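Local structure of zinc chaperone AztD (Citrobacter koseri, 6CMK) at residues Ile332-Met344 / Asp366-Phe380. The protein acts as a periplasmic zinc chaperone that hands a zinc ion directly to the solute-binding protein AztC of the AztABCD transport system. Numbering follows the deposited sequence.
Sequences ISQSVRVTDPYSM and DPLKSKIIVLDATSF. With EDO (1,2-ethanediol), chain L.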
loop_
_atom_site.group_PDB
_atom_site.type_symbol
_atom_site.label_atom_id
_atom_site.label_comp_id
_atom_site.label_asym_id
_atom_site.label_seq_id
_atom_site.Cartn_x
_atom_site.Cartn_y
_atom_site.Cartn_z
ATOM N N ILE B 332 20.275 -2.810 19.980
ATOM C CA ILE B 332 20.924 -3.689 19.011
ATOM C C ILE B 332 20.700 -5.125 19.457
ATOM O O ILE B 332 21.169 -5.529 20.527
ATOM C CB ILE B 332 22.423 -3.384 18.905
ATOM C CG1 ILE B 332 22.645 -1.937 18.464
ATOM C CG2 ILE B 332 23.100 -4.359 17.937
ATOM C CD1 ILE B 332 24.092 -1.512 18.477
ATOM N N SER B 333 20.002 -5.905 18.635
ATOM C CA SER B 333 19.690 -7.281 19.013
ATOM C C SER B 333 20.776 -8.270 18.607
ATOM O O SER B 333 20.938 -9.303 19.269
ATOM C CB SER B 333 18.340 -7.698 18.420
ATOM O OG SER B 333 18.167 -7.160 17.123
ATOM N N GLN B 334 21.544 -7.975 17.563
ATOM C CA GLN B 334 22.702 -8.796 17.233
ATOM C C GLN B 334 23.545 -8.075 16.189
ATOM O O GLN B 334 23.104 -7.109 15.561
ATOM C CB GLN B 334 22.287 -10.175 16.724
ATOM C CG GLN B 334 21.468 -10.151 15.452
ATOM C CD GLN B 334 21.071 -11.538 14.993
ATOM O OE1 GLN B 334 21.881 -12.460 15.004
ATOM N NE2 GLN B 334 19.822 -11.691 14.586
ATOM N N SER B 335 24.767 -8.581 16.007
ATOM C CA SER B 335 25.750 -8.023 15.086
ATOM C C SER B 335 26.475 -9.162 14.384
ATOM O O SER B 335 26.632 -10.248 14.943
ATOM C CB SER B 335 26.772 -7.142 15.816
ATOM O OG SER B 335 26.127 -6.119 16.552
ATOM N N VAL B 336 26.930 -8.901 13.161
ATOM C CA VAL B 336 27.689 -9.878 12.387
ATOM C C VAL B 336 28.738 -9.141 11.562
ATOM O O VAL B 336 28.465 -8.078 10.998
ATOM C CB VAL B 336 26.765 -10.729 11.483
ATOM C CG1 VAL B 336 26.151 -9.891 10.362
ATOM C CG2 VAL B 336 27.523 -11.915 10.902
ATOM N N ARG B 337 29.942 -9.707 11.496
ATOM C CA ARG B 337 31.007 -9.130 10.686
ATOM C C ARG B 337 30.756 -9.429 9.213
ATOM O O ARG B 337 30.532 -10.583 8.836
ATOM C CB ARG B 337 32.363 -9.690 11.119
ATOM C CG ARG B 337 33.536 -9.106 10.359
ATOM C CD ARG B 337 34.847 -9.350 11.094
ATOM N NE ARG B 337 34.926 -8.508 12.281
ATOM C CZ ARG B 337 35.199 -7.206 12.249
ATOM N NH1 ARG B 337 35.431 -6.599 11.089
ATOM N NH2 ARG B 337 35.243 -6.511 13.376
ATOM N N VAL B 338 30.800 -8.387 8.378
ATOM C CA VAL B 338 30.529 -8.508 6.954
ATOM C C VAL B 338 31.730 -8.120 6.102
ATOM O O VAL B 338 32.016 -8.779 5.095
ATOM C CB VAL B 338 29.297 -7.665 6.564
ATOM C CG1 VAL B 338 29.063 -7.707 5.052
ATOM C CG2 VAL B 338 28.082 -8.161 7.329
ATOM N N THR B 339 32.433 -7.043 6.461
ATOM C CA THR B 339 33.605 -6.595 5.721
ATOM C C THR B 339 34.770 -6.418 6.692
ATOM O O THR B 339 34.608 -6.489 7.916
ATOM C CB THR B 339 33.320 -5.283 4.958
ATOM O OG1 THR B 339 33.120 -4.207 5.875
ATOM C CG2 THR B 339 32.073 -5.401 4.062
ATOM N N ASP B 340 35.972 -6.221 6.142
ATOM C CA ASP B 340 37.049 -5.674 6.950
ATOM C C ASP B 340 36.637 -4.295 7.460
ATOM O O ASP B 340 35.754 -3.656 6.889
ATOM C CB ASP B 340 38.340 -5.554 6.147
ATOM C CG ASP B 340 39.035 -6.888 5.944
ATOM O OD1 ASP B 340 39.006 -7.733 6.864
ATOM O OD2 ASP B 340 39.620 -7.084 4.859
ATOM N N PRO B 341 37.272 -3.808 8.525
ATOM C CA PRO B 341 36.956 -2.458 8.994
ATOM C C PRO B 341 37.144 -1.422 7.897
ATOM O O PRO B 341 38.008 -1.549 7.025
ATOM C CB PRO B 341 37.946 -2.237 10.143
ATOM C CG PRO B 341 38.296 -3.591 10.610
ATOM C CD PRO B 341 38.275 -4.462 9.384
ATOM N N TYR B 342 36.303 -0.399 7.943
ATOM C CA TYR B 342 36.466 0.825 7.169
ATOM C C TYR B 342 36.574 1.976 8.171
ATOM O O TYR B 342 35.658 2.795 8.280
ATOM C CB TYR B 342 35.282 1.041 6.207
ATOM C CG TYR B 342 35.248 0.251 4.903
ATOM C CD1 TYR B 342 34.880 -1.096 4.870
ATOM C CD2 TYR B 342 35.495 0.884 3.689
ATOM C CE1 TYR B 342 34.805 -1.792 3.658
ATOM C CE2 TYR B 342 35.430 0.198 2.486
ATOM C CZ TYR B 342 35.084 -1.134 2.472
ATOM O OH TYR B 342 35.014 -1.788 1.258
ATOM N N SER B 343 37.669 2.009 8.932
ATOM C CA SER B 343 37.864 3.046 9.942
ATOM C C SER B 343 37.782 4.425 9.296
ATOM O O SER B 343 38.564 4.738 8.398
ATOM C CB SER B 343 39.220 2.854 10.622
ATOM O OG SER B 343 39.470 3.871 11.576
ATOM N N MET B 344 36.842 5.258 9.743
ATOM C CA MET B 344 36.596 6.495 9.008
ATOM C C MET B 344 37.423 7.677 9.504
ATOM O O MET B 344 37.609 8.637 8.746
ATOM C CB MET B 344 35.099 6.864 9.011
ATOM C CG MET B 344 34.276 6.645 10.284
ATOM S SD MET B 344 32.614 5.994 9.931
ATOM C CE MET B 344 32.062 6.964 8.516
ATOM N N ASP B 366 30.652 -3.766 -0.703
ATOM C CA ASP B 366 32.025 -3.816 -0.200
ATOM C C ASP B 366 32.873 -3.223 -1.311
ATOM O O ASP B 366 33.511 -3.955 -2.081
ATOM C CB ASP B 366 32.451 -5.241 0.161
ATOM C CG ASP B 366 33.746 -5.279 0.939
ATOM O OD1 ASP B 366 34.454 -4.253 0.940
ATOM O OD2 ASP B 366 34.067 -6.331 1.541
ATOM N N PRO B 367 32.895 -1.891 -1.434
ATOM C CA PRO B 367 33.482 -1.290 -2.646
ATOM C C PRO B 367 34.938 -1.665 -2.879
ATOM O O PRO B 367 35.322 -1.904 -4.027
ATOM C CB PRO B 367 33.301 0.221 -2.421
ATOM C CG PRO B 367 32.844 0.395 -1.009
ATOM C CD PRO B 367 32.222 -0.896 -0.582
ATOM N N LEU B 368 35.752 -1.743 -1.827
ATOM C CA LEU B 368 37.165 -2.049 -2.006
ATOM C C LEU B 368 37.403 -3.477 -2.480
ATOM O O LEU B 368 38.503 -3.777 -2.954
ATOM C CB LEU B 368 37.921 -1.800 -0.699
ATOM C CG LEU B 368 37.860 -0.363 -0.178
ATOM C CD1 LEU B 368 38.815 -0.176 0.989
ATOM C CD2 LEU B 368 38.155 0.649 -1.282
ATOM N N LYS B 369 36.417 -4.367 -2.351
ATOM C CA LYS B 369 36.549 -5.743 -2.807
ATOM C C LYS B 369 35.716 -6.037 -4.049
ATOM O O LYS B 369 35.672 -7.188 -4.493
ATOM C CB LYS B 369 36.168 -6.705 -1.686
ATOM C CG LYS B 369 37.010 -6.573 -0.425
ATOM C CD LYS B 369 38.428 -7.097 -0.609
ATOM C CE LYS B 369 39.197 -7.054 0.705
ATOM N NZ LYS B 369 38.620 -7.963 1.738
ATOM N N SER B 370 35.059 -5.032 -4.619
ATOM C CA SER B 370 34.267 -5.205 -5.831
ATOM C C SER B 370 33.236 -6.320 -5.661
ATOM O O SER B 370 33.096 -7.199 -6.510
ATOM C CB SER B 370 35.168 -5.490 -7.032
ATOM O OG SER B 370 36.168 -4.501 -7.178
ATOM N N LYS B 371 32.497 -6.281 -4.551
ATOM C CA LYS B 371 31.471 -7.292 -4.332
ATOM C C LYS B 371 30.359 -6.732 -3.461
ATOM O O LYS B 371 30.495 -5.671 -2.842
ATOM C CB LYS B 371 32.055 -8.568 -3.706
ATOM C CG LYS B 371 32.597 -8.427 -2.283
ATOM C CD LYS B 371 33.292 -9.721 -1.794
ATOM C CE LYS B 371 34.514 -10.098 -2.640
ATOM N NZ LYS B 371 35.120 -11.422 -2.296
ATOM N N ILE B 372 29.233 -7.446 -3.471
ATOM C CA ILE B 372 28.118 -7.216 -2.565
ATOM C C ILE B 372 27.945 -8.481 -1.742
ATOM O O ILE B 372 27.853 -9.575 -2.308
ATOM C CB ILE B 372 26.821 -6.894 -3.331
ATOM C CG1 ILE B 372 27.026 -5.666 -4.224
ATOM C CG2 ILE B 372 25.652 -6.699 -2.364
ATOM C CD1 ILE B 372 25.893 -5.433 -5.211
ATOM N N ILE B 373 27.901 -8.334 -0.418
ATOM C CA ILE B 373 27.645 -9.457 0.480
ATOM C C ILE B 373 26.140 -9.607 0.655
ATOM O O ILE B 373 25.423 -8.613 0.821
ATOM C CB ILE B 373 28.332 -9.253 1.845
ATOM C CG1 ILE B 373 29.812 -8.904 1.680
ATOM C CG2 ILE B 373 28.144 -10.491 2.712
ATOM C CD1 ILE B 373 30.583 -9.807 0.743
ATOM N N VAL B 374 25.653 -10.848 0.629
ATOM C CA VAL B 374 24.223 -11.132 0.742
ATOM C C VAL B 374 23.989 -11.917 2.024
ATOM O O VAL B 374 24.602 -12.971 2.228
ATOM C CB VAL B 374 23.696 -11.921 -0.470
ATOM C CG1 VAL B 374 22.183 -12.058 -0.393
ATOM C CG2 VAL B 374 24.101 -11.257 -1.776
ATOM N N LEU B 375 23.101 -11.413 2.872
ATOM C CA LEU B 375 22.762 -12.066 4.127
ATOM C C LEU B 375 21.292 -12.440 4.146
ATOM O O LEU B 375 20.443 -11.706 3.639
ATOM C CB LEU B 375 23.035 -11.164 5.333
ATOM C CG LEU B 375 24.479 -10.721 5.542
ATOM C CD1 LEU B 375 24.753 -9.380 4.858
ATOM C CD2 LEU B 375 24.760 -10.644 7.029
ATOM N N ASP B 376 20.995 -13.568 4.786
ATOM C CA ASP B 376 19.614 -13.906 5.092
ATOM C C ASP B 376 19.130 -13.004 6.221
ATOM O O ASP B 376 19.793 -12.880 7.256
ATOM C CB ASP B 376 19.505 -15.378 5.486
ATOM C CG ASP B 376 18.087 -15.771 5.867
ATOM O OD1 ASP B 376 17.260 -15.965 4.953
ATOM O OD2 ASP B 376 17.798 -15.870 7.076
ATOM N N ALA B 377 17.974 -12.367 6.032
ATOM C CA ALA B 377 17.580 -11.321 6.971
ATOM C C ALA B 377 17.251 -11.875 8.349
ATOM O O ALA B 377 17.546 -11.228 9.361
ATOM C CB ALA B 377 16.382 -10.540 6.434
ATOM N N THR B 378 16.646 -13.053 8.419
ATOM C CA THR B 378 16.183 -13.553 9.706
ATOM C C THR B 378 17.284 -14.274 10.469
ATOM O O THR B 378 17.422 -14.072 11.681
ATOM C CB THR B 378 14.965 -14.461 9.508
ATOM O OG1 THR B 378 15.300 -15.544 8.635
ATOM C CG2 THR B 378 13.803 -13.662 8.913
ATOM N N SER B 379 18.099 -15.076 9.780
ATOM C CA SER B 379 19.243 -15.716 10.422
ATOM C C SER B 379 20.408 -14.752 10.596
ATOM O O SER B 379 21.270 -14.966 11.455
ATOM C CB SER B 379 19.705 -16.929 9.613
ATOM O OG SER B 379 20.470 -16.538 8.488
ATOM N N PHE B 380 20.459 -13.700 9.784
ATOM C CA PHE B 380 21.491 -12.680 9.906
ATOM C C PHE B 380 22.872 -13.276 9.659
ATOM O O PHE B 380 23.848 -12.939 10.338
ATOM C CB PHE B 380 21.419 -11.991 11.268
ATOM C CG PHE B 380 21.731 -10.524 11.221
ATOM C CD1 PHE B 380 20.921 -9.656 10.508
ATOM C CD2 PHE B 380 22.812 -10.004 11.911
ATOM C CE1 PHE B 380 21.195 -8.305 10.473
ATOM C CE2 PHE B 380 23.085 -8.648 11.879
ATOM C CZ PHE B 380 22.278 -7.801 11.160
HETATM C C1 EDO L . 33.491 -11.900 6.980
HETATM O O1 EDO L . 33.348 -12.908 7.987
HETATM C C2 EDO L . 34.823 -11.180 7.155
HETATM O O2 EDO L . 34.897 -10.079 6.243
HETATM O O HOH W 1 18.779 -14.511 13.977
HETATM O O HOH W 2 33.492 -8.836 2.658
HETATM O O HOH W 3 36.281 -6.167 3.093
#
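Tyr-342 OH donates a short hydrogen bond to Asp-366 OD1 (2.5 Å) and accepts one from the backbone N of Leu-368 at 3.2 Å, with an N-H...O angle of 162°. The hydroxyl thus joins two consecutive blades of the beta-propeller: 332-344 holds most of the outermost strand 331-337 of one four-stranded antiparallel sheet and the loop that follows, and 366-380 carries the hairpin and third strand of the next. Asp-366 OD1 lies at the ring edge, in the plane of the phenol, while the carboxylate is turned 62° from that plane. The other oxygen, Asp-366 OD2, takes protons from two waters; one also donates to Val-338 O, and the other accepts from Asp-340 N and Lys-369 NZ. Lys-369, bent at chi2 and chi4, brings NZ to within 3.4 Å of Asp-340 OD2 in a salt bridge whose hydrogen bond is weak.

Leu-368 CG lies 3.6 Å from Tyr-342 CE2, oblique to the ring. Away from this polar end the blades meet through aliphatic side chains. Val-338 CG1, anti to the backbone N, reaches Ile-373 CB at 3.6 Å, and Leu-375 CD2 lies near both Val-336 and Val-338. At the far end the Gln-334 amide, its NE2 hydrogen-bonded to Gln-324 OE1, runs past Phe-380 in the opposite direction, Gln-334 NE2 3.7 Å from Phe-380 CB, with amide and ring planes 28° apart, and Val-336 CG1 comes within 3.6 Å of Phe-380 CE2.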